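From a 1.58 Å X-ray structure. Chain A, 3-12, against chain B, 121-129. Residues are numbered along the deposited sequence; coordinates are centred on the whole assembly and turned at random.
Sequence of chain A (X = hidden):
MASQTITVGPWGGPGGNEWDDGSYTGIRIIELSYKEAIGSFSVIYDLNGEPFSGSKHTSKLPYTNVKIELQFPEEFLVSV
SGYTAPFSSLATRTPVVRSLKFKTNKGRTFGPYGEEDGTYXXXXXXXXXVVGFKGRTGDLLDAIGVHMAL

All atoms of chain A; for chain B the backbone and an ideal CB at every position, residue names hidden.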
# COMPACT_ATOMS: atom_id res chain seq x y z
N SER A 3 7.24 6.84 -5.90
CA SER A 3 6.11 6.27 -5.18
C SER A 3 4.75 6.47 -5.92
O SER A 3 4.47 7.56 -6.40
CB SER A 3 5.95 6.93 -3.83
OG SER A 3 5.16 6.13 -3.03
N GLN A 4 3.88 5.46 -5.86
CA GLN A 4 2.68 5.37 -6.67
C GLN A 4 1.46 5.05 -5.78
O GLN A 4 1.57 4.51 -4.70
CB GLN A 4 2.85 4.27 -7.72
CG GLN A 4 3.59 4.75 -8.95
CD GLN A 4 2.85 5.83 -9.73
OE1 GLN A 4 1.64 6.04 -9.54
NE2 GLN A 4 3.56 6.52 -10.62
N THR A 5 0.29 5.49 -6.24
CA THR A 5 -0.95 5.10 -5.61
C THR A 5 -1.79 4.42 -6.71
O THR A 5 -1.59 4.56 -7.94
CB THR A 5 -1.70 6.34 -5.08
OG1 THR A 5 -1.78 7.28 -6.15
CG2 THR A 5 -0.97 6.98 -3.87
N ILE A 6 -2.78 3.73 -6.24
CA ILE A 6 -3.87 3.20 -7.10
C ILE A 6 -4.57 4.37 -7.74
O ILE A 6 -4.85 5.39 -7.08
CB ILE A 6 -4.81 2.35 -6.25
CG1 ILE A 6 -4.05 1.04 -5.95
CG2 ILE A 6 -6.14 2.08 -6.95
CD1 ILE A 6 -4.62 0.34 -4.78
N THR A 7 -4.83 4.24 -9.05
CA THR A 7 -5.53 5.27 -9.80
C THR A 7 -6.69 4.60 -10.59
O THR A 7 -6.47 3.65 -11.37
CB THR A 7 -4.58 6.03 -10.76
OG1 THR A 7 -3.43 6.51 -10.03
CG2 THR A 7 -5.28 7.12 -11.49
N VAL A 8 -7.89 5.06 -10.33
CA VAL A 8 -9.06 4.62 -11.02
C VAL A 8 -9.73 5.77 -11.80
O VAL A 8 -9.50 6.97 -11.56
CB VAL A 8 -10.07 3.94 -10.07
CG1 VAL A 8 -9.45 2.64 -9.53
CG2 VAL A 8 -10.48 4.84 -8.92
N GLY A 9 -10.54 5.35 -12.78
CA GLY A 9 -10.98 6.29 -13.82
C GLY A 9 -9.82 6.47 -14.81
O GLY A 9 -8.96 5.56 -14.99
N PRO A 10 -9.83 7.56 -15.59
CA PRO A 10 -10.82 8.66 -15.51
C PRO A 10 -12.19 8.25 -16.06
O PRO A 10 -12.33 7.25 -16.82
CB PRO A 10 -10.18 9.77 -16.41
CG PRO A 10 -8.72 9.45 -16.41
CD PRO A 10 -8.66 7.96 -16.40
N TRP A 11 -13.19 9.01 -15.67
CA TRP A 11 -14.55 9.00 -16.25
C TRP A 11 -14.71 10.30 -17.03
O TRP A 11 -14.43 11.37 -16.50
CB TRP A 11 -15.61 8.93 -15.15
CG TRP A 11 -15.57 7.53 -14.45
CD1 TRP A 11 -16.17 6.39 -14.84
CD2 TRP A 11 -14.86 7.23 -13.24
NE1 TRP A 11 -15.92 5.38 -13.92
CE2 TRP A 11 -15.11 5.85 -12.94
CE3 TRP A 11 -14.06 7.97 -12.39
CZ2 TRP A 11 -14.56 5.21 -11.80
CZ3 TRP A 11 -13.48 7.36 -11.25
CH2 TRP A 11 -13.76 5.96 -10.97
N GLY A 12 -15.12 10.19 -18.29
CA GLY A 12 -15.33 11.36 -19.15
C GLY A 12 -14.64 11.13 -20.47
O GLY A 12 -14.28 9.99 -20.82
N UNK B 121 -22.24 0.20 -14.82
CA UNK B 121 -21.20 0.57 -13.89
C UNK B 121 -19.87 0.24 -14.57
O UNK B 121 -19.79 -0.66 -15.41
CB UNK B 121 -21.36 -0.15 -12.55
N UNK B 122 -18.86 0.98 -14.18
CA UNK B 122 -17.58 0.96 -14.87
C UNK B 122 -16.49 1.38 -13.93
O UNK B 122 -16.47 2.51 -13.37
CB UNK B 122 -17.60 1.87 -16.10
N UNK B 123 -15.57 0.47 -13.75
CA UNK B 123 -14.31 0.70 -13.02
C UNK B 123 -13.05 0.57 -13.91
O UNK B 123 -12.49 -0.52 -14.06
CB UNK B 123 -14.21 -0.29 -11.86
N UNK B 124 -12.60 1.68 -14.51
CA UNK B 124 -11.34 1.68 -15.27
C UNK B 124 -10.23 1.75 -14.27
O UNK B 124 -10.29 2.53 -13.29
CB UNK B 124 -11.26 2.84 -16.27
N UNK B 125 -9.21 0.95 -14.50
CA UNK B 125 -8.04 0.95 -13.61
C UNK B 125 -6.83 1.48 -14.38
O UNK B 125 -6.32 0.88 -15.35
CB UNK B 125 -7.76 -0.45 -13.06
N UNK B 126 -6.39 2.68 -14.02
CA UNK B 126 -5.22 3.23 -14.69
C UNK B 126 -3.92 2.77 -14.10
O UNK B 126 -2.96 2.58 -14.83
CB UNK B 126 -5.27 4.76 -14.66
N UNK B 127 -3.87 2.58 -12.79
CA UNK B 127 -2.69 2.05 -12.09
C UNK B 127 -3.15 1.22 -10.93
O UNK B 127 -3.96 1.65 -10.13
CB UNK B 127 -1.76 3.17 -11.61
N UNK B 128 -2.60 -0.01 -10.83
CA UNK B 128 -2.96 -0.95 -9.75
C UNK B 128 -3.50 -2.27 -10.28
O UNK B 128 -3.65 -2.43 -11.46
CB UNK B 128 -4.00 -0.32 -8.83
N UNK B 129 -3.82 -3.15 -9.35
CA UNK B 129 -4.28 -4.49 -9.67
C UNK B 129 -5.53 -4.84 -8.88
O UNK B 129 -5.59 -4.61 -7.69
CB UNK B 129 -3.18 -5.51 -9.39

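Chain B runs antiparallel to chain A at a steep angle. At 121 the ideal CB has no atom of chain A within 5.5 Å, so the contact sets no preference; the residue is F121(B), whose ring leads away.

At 122 the CB points sideways, 4.5 Å from NE1 of W11(A). The indole nitrogen is already served by the backbone, donating to the carbonyl O of position 122 at 3.0 Å, so the side chain need not supply an acceptor, and many would suit, polar ones included. The residue is N122(B): its ND2 lies 3.9 Å from CD1 of W11(A) and donates to a water (3.1 Å), which in turn donates weakly to O of P10(A) at 3.4 Å.

Position 123 points its CB away, and only a side chain long enough to bend back could reach chain A. L123(B) does so, its CD1 packing 4.0 Å from CG1 of V8(A).

At 124 the CB points toward chain A, 3.8 Å from O of G9(A), with the indole of W11(A) close by. The carbonyl O accepts from N of G9(A) at 2.9 Å, while the amide has no partner in chain A. With phi at -79°, proline is allowed, as are other compact apolar residues. P124(B) sets CG over one face of the indole, with its CD 3.8 Å from CE2 of W11(A).

At 125 the CB is 5.0 Å from CG1 of V8(A), on the same sheet face, favouring an aliphatic or beta-branched residue; the residue is I125(B), whose CG2 comes 4.0 Å from O of T7(A).

A bulge lets O of T7(A) accept from two successive amides: N of 126 lies 2.8 Å from O of T7(A), and N of 127 lies 3.1 Å from O of T7(A). The CB of 126 points toward chain A, close to both O of T7(A), 3.7 Å, and O of G9(A), 3.8 Å, leaving room for an extended side chain but offering no positive charge. E126(B) is extended in chi1 and chi2; its OE2 comes 3.5 Å from CD of P10(A), and both carboxylate oxygens are hydrogen-bonded elsewhere in the structure.

At 127 the CB shares a face with T7(A) and stands 3.9 Å from O of T5(A), an acceptor that calls for a donor: asparagine, serine or threonine would suit. N127(B) donates from ND2 to O of T5(A) at 2.9 Å, while its carbonyl O accepts from N of T7(A), also at 2.9 Å.

Position 128 combines phi 122° with an ideal CB only 3.2 Å from CG1 of I6(A); both point to glycine, and G128(B) is found. Position 129 turns away; the residue is L129(B).

Chain B 121-129: FNLPIENGL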
# COMPACT_ATOMS: atom_id res chain seq x y z
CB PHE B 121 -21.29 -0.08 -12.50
CG PHE B 121 -21.00 -1.56 -12.50
CD1 PHE B 121 -22.03 -2.49 -12.71
CD2 PHE B 121 -19.72 -2.01 -12.27
CE1 PHE B 121 -21.78 -3.87 -12.75
CE2 PHE B 121 -19.47 -3.42 -12.30
CZ PHE B 121 -20.49 -4.32 -12.53
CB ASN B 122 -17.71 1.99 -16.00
CG ASN B 122 -16.47 2.17 -16.78
OD1 ASN B 122 -15.68 1.24 -16.94
ND2 ASN B 122 -16.30 3.38 -17.32
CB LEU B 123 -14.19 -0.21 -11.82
CG LEU B 123 -12.99 0.08 -10.88
CD1 LEU B 123 -13.15 1.29 -9.94
CD2 LEU B 123 -12.76 -1.18 -10.05
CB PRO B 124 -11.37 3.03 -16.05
CG PRO B 124 -12.75 3.49 -15.92
CD PRO B 124 -13.22 3.01 -14.60
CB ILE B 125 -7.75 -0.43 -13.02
CG1 ILE B 125 -9.02 -1.00 -12.38
CG2 ILE B 125 -6.57 -0.29 -12.05
CD1 ILE B 125 -8.91 -2.51 -12.26
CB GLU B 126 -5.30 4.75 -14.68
CG GLU B 126 -4.15 5.40 -15.39
CD GLU B 126 -4.40 6.90 -15.58
OE1 GLU B 126 -3.70 7.63 -14.91
OE2 GLU B 126 -5.23 7.30 -16.44
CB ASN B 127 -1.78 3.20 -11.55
CG ASN B 127 -0.46 2.69 -11.11
OD1 ASN B 127 0.28 2.00 -11.90
ND2 ASN B 127 -0.13 2.97 -9.90
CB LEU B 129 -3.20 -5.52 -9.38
CG LEU B 129 -1.92 -5.40 -10.11
CD1 LEU B 129 -0.79 -6.16 -9.43
CD2 LEU B 129 -2.14 -5.80 -11.56
O HOH W 1 -14.49 5.49 -18.77
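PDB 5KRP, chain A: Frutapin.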